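Local coordinates for peptidase, M20/M25/M40 family (Staphylococcus aureus, PDB 4EWT), which is an amidohydrolase of the M20 metallopeptidase family that binds a pair of manganese ions and probably cleaves the acyl group from N-acylated amino acids, at the interface of chains A and B. Numbering follows the deposited sequence. Chains: chain A/B, Peptidase, M20/M25/M40 family.

Contact 1: the interface of chains A and B. Residues chain A 246; chain B 187-189, 236, 238, 256-258.
A:Phe246 presses its aromatic side chain against the strands of chain B in a loop-against-sheet interface between two copies of the protein, one of two symmetry-related clasps that help join the subunits, probably as in other M20 dimers. The loop residue is poorly ordered, so its details are to be taken loosely. Its ring reaches strands 184-193 and 252-261 of the partner, and different groups meet its two faces. Over one face lies the carboxylate of B:Glu256, nearly parallel to the ring at 9°, with OE1 displaced toward the rim. An extended chain beyond CG carries that carboxylate across the ring, over its face, while B:Glu256 CB, nearer the backbone, comes 3.7 Å from A:Phe246 CE1. From the opposite side B:Phe187 turns its CD1 edge to the ring, the planes 69° apart and the centroids 5.2 Å from each other. CG of B:Phe187 lies between the backbone N and the carbonyl carbon (chi1 55°), and CD1 comes to 3.8 Å from A:Phe246 CZ. The rim is met in plane by the aliphatic part of B:Lys189, whose CE lies 3.4 Å from A:Phe246 CZ. Sandwiched this way, the loop residue buries most of the patch's surface and may help tether one subunit's loop to the other's sheet.

Contact 2: the interface of chains A and B. Residues chain A 210, 213, 217, 240; chain B 213, 216-217, 240.
A:Phe240 and B:Phe240 stack on each other where strand 233-242 of each subunit meets its copy, a compact example of an interface built from like residues, probably a dimer contact. The rings are 28° from parallel with centroids 4.0 Å apart, and they overlap off-centre, so that CE2 of each ring lies over the other's face toward the rim. The nearest approach is CD2 to CD2, at 3.4 Å. Both side chains swing CG anti to the backbone N (chi1 near -175°), which points the two rings toward each other. Each ring also has the backbone N of its own Ser213 at its edge, in plane, placing the stack beside helix 208-226, and the partner's Ser213 OG lies 4.0 Å from CE1 of each Phe240 ring. Between the helices the fit remains close at A:Ser213, whose hydroxyl OG rests against the branch point of B:Val216, 3.5 Å from CB, with both methyls close by. To either side of A:Ser213 along helix 208-226 the packing slackens. A:Val210 meets B:Val216 CG1 at 4.1 Å from its CA, and A:Thr217 CG2 stands 3.9 Å from B:Thr217 OG1. The site holds strand and helix of both subunits together near the two-fold axis.

Contact 3: the interface of chains A and B. Residues chain A 187, 257-258, 260; chain B 246-247.
B:Phe246 and B:Asn247, neighbours in a loop of this M20-family amidohydrolase, lie against strands 184-193 and 252-261 of chain A. In the first shell, the ring of B:Phe246 receives A:Phe187 over one face, edge-to-face, with the planes 65° apart and CD1 of A:Phe187 3.8 Å from CD1 of B:Phe246. The backbone carbonyl O of A:Gly257 meets the rim of the same ring in its plane, 3.5 Å from B:Phe246 CD1. Beside it, the amide oxygen OD1 of B:Asn247 comes to the edge of the A:Arg260 guanidinium, in plane, and accepts a weak hydrogen bond from NH2 at 3.4 Å. The amide and guanidinium planes stand almost perpendicular, at 89°. The amide of B:Asn247 also passes the A:Phe187 ring at a slant, its ND2 4.0 Å from CE1. One shell out, A:Asp258 probably helps to steady the arginine: its carboxylate OD2 forms a salt bridge with A:Arg260 NH2 at 3.1 Å, and the hydrogen bonds that NH2 and NE give to this oxygen are both weak. A bend at chi2 (-88°) turns the arginine chain back toward that carboxylate. The other oxygen, OD1, faces the loop backbone, 3.5 Å from B:Asn247 N.

Contact 1: the interface of chains A and B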
# COMPACT_ATOMS: atom_id res chain seq x y z
N PHE A 246 -9.34 12.13 17.97
CA PHE A 246 -10.15 11.01 17.46
C PHE A 246 -10.97 11.14 16.18
O PHE A 246 -10.86 10.31 15.24
CB PHE A 246 -11.21 10.64 18.50
CG PHE A 246 -10.81 9.50 19.34
CD1 PHE A 246 -10.73 8.22 18.79
CD2 PHE A 246 -10.45 9.69 20.67
CE1 PHE A 246 -10.33 7.13 19.57
CE2 PHE A 246 -10.04 8.61 21.47
CZ PHE A 246 -9.98 7.32 20.91
N PHE B 187 -15.52 4.29 18.47
CA PHE B 187 -14.13 4.72 18.37
C PHE B 187 -13.21 3.60 18.81
O PHE B 187 -13.61 2.66 19.51
CB PHE B 187 -13.87 6.03 19.13
CG PHE B 187 -14.27 6.00 20.59
CD1 PHE B 187 -13.33 5.70 21.57
CD2 PHE B 187 -15.56 6.29 20.98
CE1 PHE B 187 -13.69 5.70 22.92
CE2 PHE B 187 -15.93 6.27 22.33
CZ PHE B 187 -14.99 5.97 23.30
N PHE B 188 -11.97 3.67 18.35
CA PHE B 188 -11.05 2.64 18.73
C PHE B 188 -9.66 3.16 18.91
O PHE B 188 -9.28 4.23 18.36
CB PHE B 188 -11.09 1.45 17.74
CG PHE B 188 -10.64 1.79 16.34
CD1 PHE B 188 -9.31 1.70 15.99
CD2 PHE B 188 -11.57 2.18 15.38
CE1 PHE B 188 -8.89 1.98 14.71
CE2 PHE B 188 -11.16 2.48 14.08
CZ PHE B 188 -9.83 2.39 13.75
N LYS B 189 -8.90 2.41 19.70
CA LYS B 189 -7.48 2.67 19.88
C LYS B 189 -6.74 1.39 19.50
O LYS B 189 -7.09 0.30 19.97
CB LYS B 189 -7.18 3.03 21.34
CG LYS B 189 -7.66 4.40 21.76
CD LYS B 189 -7.73 4.55 23.28
CE LYS B 189 -8.57 5.80 23.62
NZ LYS B 189 -8.67 6.09 25.08
N THR B 236 -12.37 6.75 9.91
CA THR B 236 -11.30 7.76 9.93
C THR B 236 -10.23 7.43 10.97
O THR B 236 -10.54 7.10 12.12
CB THR B 236 -11.89 9.15 10.25
OG1 THR B 236 -12.63 9.61 9.12
CG2 THR B 236 -10.78 10.15 10.58
N GLY B 238 -7.81 9.44 12.97
CA GLY B 238 -7.51 10.86 13.27
C GLY B 238 -6.16 11.06 13.95
O GLY B 238 -5.64 12.16 14.00
N GLU B 256 -5.48 5.90 16.65
CA GLU B 256 -6.83 6.12 17.17
C GLU B 256 -7.79 6.39 16.01
O GLU B 256 -7.47 7.13 15.09
CB GLU B 256 -6.88 7.24 18.22
CG GLU B 256 -5.97 6.98 19.42
CD GLU B 256 -6.09 8.01 20.52
OE1 GLU B 256 -6.44 9.18 20.25
OE2 GLU B 256 -5.82 7.65 21.68
N GLY B 257 -8.97 5.80 16.09
CA GLY B 257 -9.92 5.87 15.02
C GLY B 257 -11.31 6.25 15.47
O GLY B 257 -11.63 6.18 16.65
N ASP B 258 -12.13 6.58 14.49
CA ASP B 258 -13.44 7.16 14.67
C ASP B 258 -14.28 6.52 13.56
O ASP B 258 -13.88 6.57 12.38
CB ASP B 258 -13.28 8.68 14.49
CG ASP B 258 -14.57 9.41 14.28
OD1 ASP B 258 -14.59 10.34 13.43
OD2 ASP B 258 -15.55 9.09 14.98

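Contact 2: the interface of chains A and B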
# COMPACT_ATOMS: atom_id res chain seq x y z
N VAL A 210 -3.78 9.33 5.82
CA VAL A 210 -3.91 8.44 4.68
C VAL A 210 -2.80 8.74 3.65
O VAL A 210 -2.12 7.82 3.21
CB VAL A 210 -5.33 8.59 4.05
CG1 VAL A 210 -5.36 8.07 2.62
CG2 VAL A 210 -6.39 7.93 4.93
N SER A 213 0.56 7.66 5.02
CA SER A 213 0.60 6.19 5.09
C SER A 213 0.82 5.57 3.72
O SER A 213 1.55 4.59 3.61
CB SER A 213 -0.68 5.64 5.70
OG SER A 213 -0.70 5.94 7.10
N THR A 217 4.20 3.22 2.44
CA THR A 217 4.11 2.00 1.66
C THR A 217 4.82 2.10 0.30
O THR A 217 5.55 1.19 -0.08
CB THR A 217 2.63 1.55 1.41
OG1 THR A 217 1.98 2.54 0.59
CG2 THR A 217 1.88 1.37 2.72
N PHE A 240 6.85 9.27 12.38
CA PHE A 240 5.64 9.61 11.65
C PHE A 240 4.80 10.36 12.68
O PHE A 240 4.10 9.75 13.50
CB PHE A 240 4.96 8.31 11.16
CG PHE A 240 3.76 8.52 10.22
CD1 PHE A 240 3.74 7.94 8.97
CD2 PHE A 240 2.64 9.23 10.63
CE1 PHE A 240 2.64 8.09 8.11
CE2 PHE A 240 1.53 9.41 9.77
CZ PHE A 240 1.53 8.83 8.52
N SER B 213 1.39 1.90 8.77
CA SER B 213 1.11 2.52 7.47
C SER B 213 0.36 1.56 6.54
O SER B 213 -0.61 1.96 5.87
CB SER B 213 2.41 2.97 6.82
OG SER B 213 2.86 4.20 7.42
N VAL B 216 -3.27 1.31 7.67
CA VAL B 216 -4.15 2.43 7.28
C VAL B 216 -4.59 2.30 5.82
O VAL B 216 -5.69 2.69 5.43
CB VAL B 216 -3.43 3.78 7.52
CG1 VAL B 216 -4.19 4.94 6.84
CG2 VAL B 216 -3.28 4.02 9.03
N THR B 217 -3.69 1.75 5.04
CA THR B 217 -3.86 1.50 3.63
C THR B 217 -4.93 0.44 3.41
O THR B 217 -5.88 0.67 2.67
CB THR B 217 -2.45 1.13 3.10
OG1 THR B 217 -1.88 2.26 2.45
CG2 THR B 217 -2.41 -0.03 2.24
N PHE B 240 -2.26 9.18 14.38
CA PHE B 240 -1.26 8.16 14.07
C PHE B 240 -0.01 8.65 14.80
O PHE B 240 0.75 9.51 14.30
CB PHE B 240 -1.06 8.03 12.55
CG PHE B 240 -0.11 6.94 12.13
CD1 PHE B 240 -0.51 5.96 11.22
CD2 PHE B 240 1.22 6.91 12.59
CE1 PHE B 240 0.40 4.95 10.80
CE2 PHE B 240 2.12 5.91 12.18
CZ PHE B 240 1.71 4.92 11.29

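Contact 3: the interface of chains A and B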
# COMPACT_ATOMS: atom_id res chain seq x y z
N PHE A 187 19.63 12.71 5.84
CA PHE A 187 18.45 12.89 6.66
C PHE A 187 17.41 13.71 5.92
O PHE A 187 17.75 14.65 5.20
CB PHE A 187 18.80 13.63 7.95
CG PHE A 187 19.79 12.90 8.81
CD1 PHE A 187 19.44 11.70 9.42
CD2 PHE A 187 21.07 13.41 9.00
CE1 PHE A 187 20.35 11.01 10.22
CE2 PHE A 187 22.00 12.73 9.80
CZ PHE A 187 21.64 11.54 10.41
N GLY A 257 12.97 10.92 8.39
CA GLY A 257 13.67 9.69 8.05
C GLY A 257 15.17 9.81 7.87
O GLY A 257 15.74 10.91 7.86
N ASP A 258 15.81 8.66 7.75
CA ASP A 258 17.22 8.64 7.43
C ASP A 258 17.56 7.55 6.43
O ASP A 258 16.83 6.58 6.25
CB ASP A 258 18.11 8.60 8.68
CG ASP A 258 18.36 7.22 9.18
OD1 ASP A 258 17.40 6.59 9.67
OD2 ASP A 258 19.53 6.75 9.08
N ARG A 260 20.84 5.51 4.32
CA ARG A 260 22.22 5.07 4.19
C ARG A 260 22.43 4.53 2.79
O ARG A 260 21.57 3.83 2.25
CB ARG A 260 22.57 3.94 5.16
CG ARG A 260 22.04 4.08 6.55
CD ARG A 260 22.95 4.85 7.48
NE ARG A 260 22.17 5.15 8.68
CZ ARG A 260 22.67 5.48 9.86
NH1 ARG A 260 23.98 5.57 10.04
NH2 ARG A 260 21.84 5.71 10.86
N PHE B 246 15.03 10.22 14.43
CA PHE B 246 15.79 9.97 13.22
C PHE B 246 16.62 8.87 13.70
O PHE B 246 17.09 8.95 14.84
CB PHE B 246 16.89 11.01 12.94
CG PHE B 246 16.45 12.26 12.36
CD1 PHE B 246 16.10 12.34 11.07
CD2 PHE B 246 16.44 13.40 13.10
CE1 PHE B 246 15.70 13.51 10.51
CE2 PHE B 246 16.05 14.58 12.55
CZ PHE B 246 15.67 14.63 11.24
N ASN B 247 16.89 7.88 12.87
CA ASN B 247 17.95 7.01 13.18
C ASN B 247 17.53 5.88 14.09
O ASN B 247 18.37 5.26 14.63
CB ASN B 247 18.89 7.77 14.11
CG ASN B 247 20.28 7.60 13.80
OD1 ASN B 247 20.79 6.54 13.96
ND2 ASN B 247 20.94 8.65 13.39

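Contact 2 sits between the other two, with its centre about 14 Å from that of contact 1 and 18 Å from that of contact 3; contacts 1 and 3 are about 29 Å apart. Contacts 1 and 3 are the two-fold partners, each bringing the loop at residue 246 of one chain to strands 184-193 and 252-261 of the other. They differ in how deeply the loop residue is inserted: Phe246 hides 154 Å² in contact 1 but 37 Å² in contact 3, for a reason the structure alone does not show. Contact 2, near the symmetry axis, draws on strand 233-242 and helix 208-226. Together they form a reciprocal interface, probably that of the biological dimer.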